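Local atomic coordinates of negative regulator of ofd1 (Schizosaccharomyces pombe, PDB entry 3QTM), a protein that is required for correct translation termination and directly inhibits Ofd1, probably thereby stabilising the transcription factor domain of Sre1 that drives hypoxic gene expression. Residues Leu166-Tyr176 / Ile213-Val223; Val45-Leu56 / Phe69-Ala79. All coordinates share one frame; numbering follows the deposited sequence.

Contact 1. Residues Leu166-Tyr176 / Ile213-Val223; sequences LRPLAQDSTEY and IITALWLKSVV
The guanidinium of Arg167 carries Ile213 CD1 over one face, the methyl standing 3.8 Å above the plane and displaced toward the rim. NH2 of the same group forms a salt bridge with Asp209, so the flat group is held by charge while Ile213 packs against it. The second flat group, the Tyr176 ring, meets the last part of 213-223 obliquely: the carbonyl oxygens of Lys220 and Ser221 lie near CD1 and CE1, and one water joins Tyr176 OH to Ser221 O.

Between these two ends the packing is aliphatic. Ala170 offers only a methyl, which lets the backbones come close, Ala170 CA to Leu217 CA being 5.4 Å; Ile213 CG2, Ala216 CB and Leu217 CD2 gather round it. Leu166 and Leu217 cross at about a right angle, and the pair CD2 of Leu166 and CD1 of Leu217 is tight at 3.5 Å.

Lys220 brings the direct polar contacts. With CG anti to the backbone N (chi1 -171°) and the chain bent at chi3 and again at chi4, its amine enters the turn that follows helix 151-170. NZ donates to Thr174 O over 2.6 Å, in the carbonyl plane at a C=O...N angle of 148°, and more weakly to Leu169 O. A second water, weakly bonded to NZ, donates to Ala170 O and Asp172 OD1. Thr174 OG1, meanwhile, donates to Pro168 O at 2.5 Å, tying the turn back to the helix it leaves.

The short segments of the two helices cross at 51°, their axes 8.9 Å apart, and Lys220 of the neighbouring helix bonds to the carbonyl that ends the type I turn Gln171-Thr174. This is packing of one helix end against another helix within the all-helical, tetratricopeptide-repeat-related fold of Nro1.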
loop_
_atom_site.group_PDB
_atom_site.type_symbol
_atom_site.label_atom_id
_atom_site.label_comp_id
_atom_site.label_asym_id
_atom_site.label_seq_id
_atom_site.Cartn_x
_atom_site.Cartn_y
_atom_site.Cartn_z
ATOM N N LEU A 166 -9.360 -7.757 1.104
ATOM C CA LEU A 166 -9.032 -6.775 0.076
ATOM C C LEU A 166 -9.815 -7.026 -1.219
ATOM O O LEU A 166 -10.226 -6.089 -1.910
ATOM C CB LEU A 166 -7.538 -6.773 -0.216
ATOM C CG LEU A 166 -6.605 -6.257 0.891
ATOM C CD1 LEU A 166 -5.154 -6.580 0.560
ATOM C CD2 LEU A 166 -6.789 -4.762 1.102
ATOM N N ARG A 167 -10.019 -8.293 -1.544
ATOM C CA ARG A 167 -10.640 -8.649 -2.818
ATOM C C ARG A 167 -12.001 -7.976 -3.001
ATOM O O ARG A 167 -12.244 -7.357 -4.025
ATOM C CB ARG A 167 -10.735 -10.173 -2.970
ATOM C CG ARG A 167 -11.383 -10.620 -4.271
ATOM C CD ARG A 167 -11.589 -12.130 -4.299
ATOM N NE ARG A 167 -10.344 -12.852 -4.044
ATOM C CZ ARG A 167 -9.392 -13.016 -4.950
ATOM N NH1 ARG A 167 -9.540 -12.499 -6.164
ATOM N NH2 ARG A 167 -8.292 -13.688 -4.642
ATOM N N PRO A 168 -12.888 -8.071 -2.000
ATOM C CA PRO A 168 -14.164 -7.356 -2.128
ATOM C C PRO A 168 -13.982 -5.850 -2.327
ATOM O O PRO A 168 -14.750 -5.254 -3.083
ATOM C CB PRO A 168 -14.862 -7.611 -0.781
ATOM C CG PRO A 168 -14.231 -8.833 -0.232
ATOM C CD PRO A 168 -12.827 -8.901 -0.781
ATOM N N LEU A 169 -13.005 -5.246 -1.648
ATOM C CA LEU A 169 -12.816 -3.794 -1.719
ATOM C C LEU A 169 -12.393 -3.365 -3.109
ATOM O O LEU A 169 -12.683 -2.250 -3.537
ATOM C CB LEU A 169 -11.746 -3.324 -0.726
ATOM C CG LEU A 169 -12.034 -3.567 0.750
ATOM C CD1 LEU A 169 -10.839 -3.131 1.567
ATOM C CD2 LEU A 169 -13.297 -2.828 1.192
ATOM N N ALA A 170 -11.689 -4.250 -3.803
ATOM C CA ALA A 170 -11.139 -3.923 -5.115
ATOM C C ALA A 170 -12.152 -4.062 -6.264
ATOM O O ALA A 170 -11.879 -3.652 -7.385
ATOM C CB ALA A 170 -9.900 -4.766 -5.384
ATOM N N GLN A 171 -13.316 -4.635 -5.990
ATOM C CA GLN A 171 -14.340 -4.779 -7.025
ATOM C C GLN A 171 -14.949 -3.432 -7.391
ATOM O O GLN A 171 -15.074 -2.544 -6.544
ATOM C CB GLN A 171 -15.443 -5.737 -6.567
ATOM C CG GLN A 171 -14.948 -7.146 -6.261
ATOM C CD GLN A 171 -13.933 -7.640 -7.281
ATOM O OE1 GLN A 171 -12.814 -8.047 -6.926
ATOM N NE2 GLN A 171 -14.306 -7.585 -8.558
ATOM N N ASP A 172 -15.331 -3.282 -8.655
ATOM C CA ASP A 172 -15.979 -2.054 -9.102
ATOM C C ASP A 172 -17.281 -1.828 -8.357
ATOM O O ASP A 172 -17.653 -0.688 -8.088
ATOM C CB ASP A 172 -16.229 -2.082 -10.605
ATOM C CG ASP A 172 -14.950 -2.191 -11.400
ATOM O OD1 ASP A 172 -13.866 -2.301 -10.784
ATOM O OD2 ASP A 172 -15.024 -2.168 -12.645
ATOM N N SER A 173 -17.972 -2.911 -8.016
ATOM C CA SER A 173 -19.200 -2.807 -7.228
ATOM C C SER A 173 -18.976 -2.102 -5.878
ATOM O O SER A 173 -19.899 -1.504 -5.322
ATOM C CB SER A 173 -19.813 -4.186 -6.998
ATOM O OG SER A 173 -19.141 -4.871 -5.956
ATOM N N THR A 174 -17.760 -2.181 -5.341
ATOM C CA THR A 174 -17.455 -1.461 -4.112
ATOM C C THR A 174 -17.185 0.003 -4.437
ATOM O O THR A 174 -16.180 0.333 -5.063
ATOM C CB THR A 174 -16.249 -2.061 -3.364
ATOM O OG1 THR A 174 -16.524 -3.425 -3.028
ATOM C CG2 THR A 174 -15.991 -1.289 -2.089
ATOM N N GLU A 175 -18.092 0.881 -4.029
ATOM C CA GLU A 175 -17.945 2.292 -4.363
ATOM C C GLU A 175 -16.941 2.981 -3.443
ATOM O O GLU A 175 -16.656 2.495 -2.351
ATOM C CB GLU A 175 -19.299 3.014 -4.363
ATOM C CG GLU A 175 -20.027 3.039 -3.030
ATOM C CD GLU A 175 -21.340 3.815 -3.107
ATOM O OE1 GLU A 175 -21.915 3.897 -4.218
ATOM O OE2 GLU A 175 -21.795 4.343 -2.065
ATOM N N TYR A 176 -16.384 4.096 -3.900
ATOM C CA TYR A 176 -15.405 4.811 -3.102
ATOM C C TYR A 176 -15.974 5.191 -1.745
ATOM O O TYR A 176 -17.128 5.595 -1.648
ATOM C CB TYR A 176 -14.922 6.067 -3.810
ATOM C CG TYR A 176 -13.963 6.844 -2.955
ATOM C CD1 TYR A 176 -12.657 6.407 -2.790
ATOM C CD2 TYR A 176 -14.368 7.996 -2.281
ATOM C CE1 TYR A 176 -11.763 7.099 -1.997
ATOM C CE2 TYR A 176 -13.483 8.700 -1.472
ATOM C CZ TYR A 176 -12.178 8.239 -1.334
ATOM O OH TYR A 176 -11.276 8.915 -0.543
ATOM N N ILE A 213 -5.679 -6.774 -7.694
ATOM C CA ILE A 213 -6.354 -6.276 -6.511
ATOM C C ILE A 213 -5.619 -5.062 -5.949
ATOM O O ILE A 213 -6.233 -4.008 -5.697
ATOM C CB ILE A 213 -6.411 -7.337 -5.412
ATOM C CG1 ILE A 213 -7.324 -8.487 -5.824
ATOM C CG2 ILE A 213 -6.895 -6.714 -4.102
ATOM C CD1 ILE A 213 -7.273 -9.675 -4.869
ATOM N N ILE A 214 -4.312 -5.221 -5.741
ATOM C CA ILE A 214 -3.484 -4.170 -5.144
ATOM C C ILE A 214 -3.604 -2.915 -5.980
ATOM O O ILE A 214 -3.807 -1.817 -5.473
ATOM C CB ILE A 214 -2.003 -4.569 -5.112
ATOM C CG1 ILE A 214 -1.749 -5.587 -3.998
ATOM C CG2 ILE A 214 -1.109 -3.335 -4.911
ATOM C CD1 ILE A 214 -0.397 -6.304 -4.107
ATOM N N THR A 215 -3.492 -3.106 -7.282
ATOM C CA THR A 215 -3.485 -2.015 -8.234
ATOM C C THR A 215 -4.847 -1.338 -8.308
ATOM O O THR A 215 -4.940 -0.116 -8.340
ATOM C CB THR A 215 -3.052 -2.546 -9.612
ATOM O OG1 THR A 215 -1.616 -2.556 -9.665
ATOM C CG2 THR A 215 -3.598 -1.685 -10.726
ATOM N N ALA A 216 -5.909 -2.135 -8.322
ATOM C CA ALA A 216 -7.253 -1.578 -8.337
ATOM C C ALA A 216 -7.496 -0.710 -7.103
ATOM O O ALA A 216 -8.156 0.324 -7.182
ATOM C CB ALA A 216 -8.300 -2.699 -8.434
ATOM N N LEU A 217 -6.954 -1.129 -5.962
ATOM C CA LEU A 217 -7.143 -0.386 -4.715
ATOM C C LEU A 217 -6.456 0.987 -4.734
ATOM O O LEU A 217 -7.058 2.003 -4.378
ATOM C CB LEU A 217 -6.690 -1.224 -3.505
ATOM C CG LEU A 217 -7.613 -2.420 -3.165
ATOM C CD1 LEU A 217 -7.067 -3.243 -2.023
ATOM C CD2 LEU A 217 -9.046 -1.987 -2.850
ATOM N N TRP A 218 -5.196 1.022 -5.140
ATOM C CA TRP A 218 -4.494 2.301 -5.205
ATOM C C TRP A 218 -5.264 3.244 -6.114
ATOM O O TRP A 218 -5.499 4.397 -5.766
ATOM C CB TRP A 218 -3.060 2.129 -5.707
ATOM C CG TRP A 218 -2.098 1.606 -4.674
ATOM C CD1 TRP A 218 -1.506 0.374 -4.659
ATOM C CD2 TRP A 218 -1.610 2.300 -3.516
ATOM N NE1 TRP A 218 -0.686 0.256 -3.565
ATOM C CE2 TRP A 218 -0.728 1.422 -2.847
ATOM C CE3 TRP A 218 -1.825 3.577 -2.983
ATOM C CZ2 TRP A 218 -0.059 1.781 -1.671
ATOM C CZ3 TRP A 218 -1.165 3.931 -1.807
ATOM C CH2 TRP A 218 -0.289 3.038 -1.171
ATOM N N LEU A 219 -5.680 2.740 -7.269
ATOM C CA LEU A 219 -6.415 3.555 -8.220
ATOM C C LEU A 219 -7.720 4.045 -7.631
ATOM O O LEU A 219 -8.071 5.209 -7.783
ATOM C CB LEU A 219 -6.679 2.787 -9.525
ATOM C CG LEU A 219 -5.450 2.524 -10.399
ATOM C CD1 LEU A 219 -5.761 1.547 -11.538
ATOM C CD2 LEU A 219 -4.910 3.842 -10.944
ATOM N N LYS A 220 -8.446 3.169 -6.944
ATOM C CA LYS A 220 -9.721 3.585 -6.377
ATOM C C LYS A 220 -9.568 4.687 -5.321
ATOM O O LYS A 220 -10.459 5.519 -5.151
ATOM C CB LYS A 220 -10.501 2.399 -5.804
ATOM C CG LYS A 220 -11.932 2.778 -5.395
ATOM C CD LYS A 220 -12.765 1.585 -4.934
ATOM C CE LYS A 220 -12.584 0.404 -5.873
ATOM N NZ LYS A 220 -13.839 -0.358 -6.072
ATOM N N SER A 221 -8.442 4.698 -4.614
ATOM C CA SER A 221 -8.255 5.672 -3.539
ATOM C C SER A 221 -8.178 7.111 -4.059
ATOM O O SER A 221 -8.199 8.059 -3.282
ATOM C CB SER A 221 -7.012 5.343 -2.703
ATOM O OG SER A 221 -5.824 5.701 -3.376
ATOM N N VAL A 222 -8.090 7.263 -5.372
ATOM C CA VAL A 222 -7.924 8.580 -5.972
ATOM C C VAL A 222 -8.717 8.747 -7.275
ATOM O O VAL A 222 -8.384 9.595 -8.099
ATOM C CB VAL A 222 -6.420 8.907 -6.211
ATOM C CG1 VAL A 222 -5.658 8.920 -4.896
ATOM C CG2 VAL A 222 -5.792 7.906 -7.170
ATOM N N VAL A 223 -9.775 7.951 -7.445
ATOM C CA VAL A 223 -10.638 8.041 -8.629
ATOM C C VAL A 223 -11.257 9.422 -8.803
ATOM O O VAL A 223 -11.187 10.004 -9.885
ATOM C CB VAL A 223 -11.793 7.002 -8.616
ATOM C CG1 VAL A 223 -11.254 5.615 -8.825
ATOM C CG2 VAL A 223 -12.598 7.088 -7.326
HETATM O O HOH W 1 -12.383 -1.278 -8.368
HETATM O O HOH W 2 -8.652 9.283 -1.159
#

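Contact 2. Residues Val45-Leu56 / Phe69-Ala79. With SO4 (sulfate ion), chain C.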
loop_
_atom_site.group_PDB
_atom_site.type_symbol
_atom_site.label_atom_id
_atom_site.label_comp_id
_atom_site.label_asym_id
_atom_site.label_seq_id
_atom_site.Cartn_x
_atom_site.Cartn_y
_atom_site.Cartn_z
ATOM N N VAL A 45 -5.528 9.501 18.890
ATOM C CA VAL A 45 -5.729 8.064 18.772
ATOM C C VAL A 45 -6.200 7.471 20.096
ATOM O O VAL A 45 -7.181 6.735 20.137
ATOM C CB VAL A 45 -4.424 7.362 18.299
ATOM C CG1 VAL A 45 -4.457 5.894 18.626
ATOM C CG2 VAL A 45 -4.234 7.590 16.817
ATOM N N PHE A 46 -5.504 7.796 21.180
ATOM C CA PHE A 46 -5.922 7.346 22.498
ATOM C C PHE A 46 -7.315 7.898 22.852
ATOM O O PHE A 46 -8.091 7.238 23.535
ATOM C CB PHE A 46 -4.902 7.774 23.556
ATOM C CG PHE A 46 -3.733 6.830 23.701
ATOM C CD1 PHE A 46 -3.940 5.466 23.815
ATOM C CD2 PHE A 46 -2.436 7.315 23.761
ATOM C CE1 PHE A 46 -2.870 4.585 23.962
ATOM C CE2 PHE A 46 -1.350 6.449 23.916
ATOM C CZ PHE A 46 -1.566 5.082 24.011
ATOM N N GLY A 47 -7.610 9.120 22.407
ATOM C CA GLY A 47 -8.907 9.735 22.637
ATOM C C GLY A 47 -9.981 8.931 21.921
ATOM O O GLY A 47 -11.048 8.675 22.480
ATOM N N THR A 48 -9.680 8.507 20.694
ATOM C CA THR A 48 -10.586 7.645 19.932
ATOM C C THR A 48 -10.916 6.377 20.689
ATOM O O THR A 48 -12.079 5.961 20.786
ATOM C CB THR A 48 -9.962 7.258 18.586
ATOM O OG1 THR A 48 -9.533 8.445 17.919
ATOM C CG2 THR A 48 -10.973 6.497 17.697
ATOM N N ILE A 49 -9.881 5.759 21.239
ATOM C CA ILE A 49 -10.054 4.524 21.989
ATOM C C ILE A 49 -10.954 4.751 23.211
ATOM O O ILE A 49 -11.891 3.988 23.458
ATOM C CB ILE A 49 -8.682 3.930 22.393
ATOM C CG1 ILE A 49 -7.990 3.378 21.140
ATOM C CG2 ILE A 49 -8.842 2.862 23.501
ATOM C CD1 ILE A 49 -6.459 3.187 21.258
ATOM N N HIS A 50 -10.684 5.812 23.958
ATOM C CA HIS A 50 -11.519 6.156 25.116
ATOM C C HIS A 50 -12.969 6.408 24.720
ATOM O O HIS A 50 -13.901 5.964 25.401
ATOM C CB HIS A 50 -10.974 7.388 25.841
ATOM C CG HIS A 50 -9.633 7.170 26.474
ATOM N ND1 HIS A 50 -8.623 8.108 26.420
ATOM C CD2 HIS A 50 -9.131 6.119 27.162
ATOM C CE1 HIS A 50 -7.565 7.650 27.064
ATOM N NE2 HIS A 50 -7.845 6.441 27.518
ATOM N N GLU A 51 -13.170 7.140 23.632
ATOM C CA GLU A 51 -14.531 7.443 23.220
ATOM C C GLU A 51 -15.235 6.141 22.817
ATOM O O GLU A 51 -16.404 5.951 23.119
ATOM C CB GLU A 51 -14.546 8.469 22.089
ATOM C CG GLU A 51 -15.946 8.850 21.620
ATOM C CD GLU A 51 -16.846 9.376 22.751
ATOM O OE1 GLU A 51 -16.331 9.960 23.737
ATOM O OE2 GLU A 51 -18.079 9.197 22.635
ATOM N N ALA A 52 -14.502 5.234 22.169
ATOM C CA ALA A 52 -15.068 3.950 21.769
ATOM C C ALA A 52 -15.513 3.171 22.995
ATOM O O ALA A 52 -16.597 2.571 23.011
ATOM C CB ALA A 52 -14.056 3.135 20.941
ATOM N N ASP A 53 -14.672 3.185 24.026
ATOM C CA ASP A 53 -14.993 2.516 25.281
ATOM C C ASP A 53 -16.246 3.128 25.904
ATOM O O ASP A 53 -17.094 2.416 26.448
ATOM C CB ASP A 53 -13.821 2.587 26.271
ATOM C CG ASP A 53 -12.695 1.605 25.923
ATOM O OD1 ASP A 53 -12.950 0.651 25.150
ATOM O OD2 ASP A 53 -11.558 1.792 26.417
ATOM N N ARG A 54 -16.360 4.450 25.823
ATOM C CA ARG A 54 -17.514 5.133 26.392
ATOM C C ARG A 54 -18.772 4.696 25.646
ATOM O O ARG A 54 -19.818 4.463 26.255
ATOM C CB ARG A 54 -17.357 6.657 26.327
ATOM C CG ARG A 54 -18.419 7.424 27.140
ATOM C CD ARG A 54 -18.186 8.943 27.123
ATOM N NE ARG A 54 -16.783 9.276 27.373
ATOM C CZ ARG A 54 -16.267 9.522 28.573
ATOM N NH1 ARG A 54 -17.038 9.487 29.653
ATOM N NH2 ARG A 54 -14.973 9.803 28.696
ATOM N N ILE A 55 -18.667 4.579 24.327
ATOM C CA ILE A 55 -19.813 4.150 23.532
ATOM C C ILE A 55 -20.229 2.731 23.920
ATOM O O ILE A 55 -21.417 2.439 24.045
ATOM C CB ILE A 55 -19.528 4.256 22.031
ATOM C CG1 ILE A 55 -19.440 5.731 21.626
ATOM C CG2 ILE A 55 -20.600 3.547 21.228
ATOM C CD1 ILE A 55 -18.937 5.948 20.211
ATOM N N LEU A 56 -19.253 1.854 24.147
ATOM C CA LEU A 56 -19.566 0.496 24.591
ATOM C C LEU A 56 -20.265 0.482 25.954
ATOM O O LEU A 56 -21.137 -0.339 26.192
ATOM C CB LEU A 56 -18.312 -0.382 24.615
ATOM C CG LEU A 56 -17.892 -0.866 23.225
ATOM C CD1 LEU A 56 -16.408 -1.265 23.188
ATOM C CD2 LEU A 56 -18.789 -2.019 22.786
ATOM N N PHE A 69 -18.399 1.012 13.669
ATOM C CA PHE A 69 -17.885 1.251 15.014
ATOM C C PHE A 69 -16.621 0.421 15.270
ATOM O O PHE A 69 -15.596 0.948 15.714
ATOM C CB PHE A 69 -18.931 0.957 16.094
ATOM C CG PHE A 69 -18.333 0.845 17.494
ATOM C CD1 PHE A 69 -18.095 1.972 18.254
ATOM C CD2 PHE A 69 -17.995 -0.386 18.024
ATOM C CE1 PHE A 69 -17.531 1.878 19.519
ATOM C CE2 PHE A 69 -17.431 -0.492 19.299
ATOM C CZ PHE A 69 -17.192 0.640 20.040
ATOM N N HIS A 70 -16.687 -0.876 14.990
ATOM C CA HIS A 70 -15.530 -1.737 15.267
ATOM C C HIS A 70 -14.359 -1.403 14.334
ATOM O O HIS A 70 -13.200 -1.560 14.717
ATOM C CB HIS A 70 -15.894 -3.219 15.152
ATOM C CG HIS A 70 -17.041 -3.625 16.019
ATOM N ND1 HIS A 70 -16.891 -3.932 17.355
ATOM C CD2 HIS A 70 -18.360 -3.772 15.742
ATOM C CE1 HIS A 70 -18.069 -4.237 17.866
ATOM N NE2 HIS A 70 -18.974 -4.157 16.908
ATOM N N ALA A 71 -14.673 -0.943 13.118
ATOM C CA ALA A 71 -13.652 -0.526 12.165
ATOM C C ALA A 71 -12.865 0.671 12.689
ATOM O O ALA A 71 -11.648 0.692 12.583
ATOM C CB ALA A 71 -14.274 -0.204 10.816
ATOM N N ALA A 72 -13.560 1.674 13.240
ATOM C CA ALA A 72 -12.881 2.855 13.768
ATOM C C ALA A 72 -12.034 2.494 14.982
ATOM O O ALA A 72 -10.921 2.978 15.147
ATOM C CB ALA A 72 -13.882 3.932 14.142
ATOM N N TYR A 73 -12.590 1.657 15.850
ATOM C CA TYR A 73 -11.909 1.247 17.058
ATOM C C TYR A 73 -10.649 0.428 16.678
ATOM O O TYR A 73 -9.557 0.641 17.212
ATOM C CB TYR A 73 -12.879 0.419 17.895
ATOM C CG TYR A 73 -12.488 0.210 19.327
ATOM C CD1 TYR A 73 -13.410 -0.267 20.247
ATOM C CD2 TYR A 73 -11.195 0.503 19.772
ATOM C CE1 TYR A 73 -13.056 -0.475 21.575
ATOM C CE2 TYR A 73 -10.828 0.303 21.103
ATOM C CZ TYR A 73 -11.769 -0.195 22.001
ATOM O OH TYR A 73 -11.429 -0.406 23.325
ATOM N N SER A 74 -10.805 -0.502 15.742
ATOM C CA SER A 74 -9.673 -1.283 15.256
ATOM C C SER A 74 -8.592 -0.372 14.681
ATOM O O SER A 74 -7.421 -0.566 14.960
ATOM C CB SER A 74 -10.122 -2.277 14.189
ATOM O OG SER A 74 -9.008 -2.950 13.642
ATOM N N SER A 75 -8.997 0.625 13.890
ATOM C CA SER A 75 -8.045 1.565 13.288
ATOM C C SER A 75 -7.251 2.363 14.316
ATOM O O SER A 75 -6.062 2.607 14.130
ATOM C CB SER A 75 -8.751 2.535 12.344
ATOM O OG SER A 75 -9.243 1.839 11.217
ATOM N N ALA A 76 -7.911 2.781 15.392
ATOM C CA ALA A 76 -7.214 3.494 16.451
ATOM C C ALA A 76 -6.163 2.585 17.105
ATOM O O ALA A 76 -5.027 3.000 17.328
ATOM C CB ALA A 76 -8.208 4.020 17.486
ATOM N N LEU A 77 -6.546 1.346 17.405
ATOM C CA LEU A 77 -5.613 0.371 17.970
ATOM C C LEU A 77 -4.392 0.167 17.059
ATOM O O LEU A 77 -3.246 0.127 17.520
ATOM C CB LEU A 77 -6.321 -0.967 18.271
ATOM C CG LEU A 77 -7.350 -0.914 19.410
ATOM C CD1 LEU A 77 -8.323 -2.096 19.361
ATOM C CD2 LEU A 77 -6.661 -0.843 20.790
ATOM N N LEU A 78 -4.634 0.064 15.761
ATOM C CA LEU A 78 -3.541 -0.168 14.841
ATOM C C LEU A 78 -2.606 1.028 14.856
ATOM O O LEU A 78 -1.386 0.884 14.717
ATOM C CB LEU A 78 -4.064 -0.389 13.420
ATOM C CG LEU A 78 -3.026 -0.983 12.462
ATOM C CD1 LEU A 78 -2.484 -2.261 13.071
ATOM C CD2 LEU A 78 -3.619 -1.228 11.059
ATOM N N ALA A 79 -3.187 2.213 15.023
ATOM C CA ALA A 79 -2.425 3.439 14.916
ATOM C C ALA A 79 -1.506 3.556 16.119
ATOM O O ALA A 79 -0.423 4.133 16.018
ATOM C CB ALA A 79 -3.350 4.668 14.801
HETATM S S SO4 C . -19.277 7.654 31.194
HETATM O O1 SO4 C . -19.736 6.310 30.825
HETATM O O2 SO4 C . -19.482 8.578 30.076
HETATM O O3 SO4 C . -20.051 8.146 32.334
HETATM O O4 SO4 C . -17.858 7.614 31.557
#
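Two successive helices, 38-58 and 67-82, pack here as an antiparallel pair in the all-helical, tetratricopeptide-repeat-related fold, and Tyr73 enters the other helix as a knob into the hole formed by Ile49, Ala52, Asp53 and Leu56. The axes of the short segments approach to 8.8 Å, with 144° between their directions. Ala52 CB makes a CH-pi contact over one face of the Tyr73 ring, 3.7 Å from its centroid, while Leu56 CD1 lies in plane at the ring edge. CG of Tyr73 is anti to the backbone N (chi1 -165°), which carries the ring across to helix 38-58, where OH lies 2.6 Å from Asp53 OD1, a weak hydrogen bond at most. Replacing Tyr73 by an alanine would probably leave the hole between Ile49 and Leu56 unfilled and take from Asp53 its neighbouring hydroxyl.

Next along the groove, Phe69 brings its ring edge to Ala52 O, and Leu56 CG and Ile55 CG2 reach the ring obliquely. At the other end alanine methyls meet branched side chains: Ala76 CB rests against Ile49 CG1 and Thr48 CG2, and Ala79 CB meets Val45 CG2. Helix 15-34 adds Leu25 against Thr48 and Trp23 against Ala72. Away from the interface, Arg54 NH1 donates to sulfate O2 at 2.6 Å with an N-H...O angle of 154°, and Arg57 NH2 binds the same ion.

How the contacts relate
Contact 2 is the more deeply buried of the two, although it lies farther from the centre of the chain: about 23 Å between centres, against 12 Å for contact 1. It joins helices that follow closely in sequence, with large aromatic side chains filling an antiparallel interface. Contact 1 bridges a longer separation, from the end of helix 151-170 to helix 213-220, and mixes aliphatic packing with a lysine, backbone carbonyls and waters at a partly exposed margin. The contacts share no helix and do not touch, their nearest atoms being about 10 Å apart, but helix 119-142 packs on helices of both, touching Leu166 and Leu169 in contact 1 and, away from the interface of contact 2, Ser74.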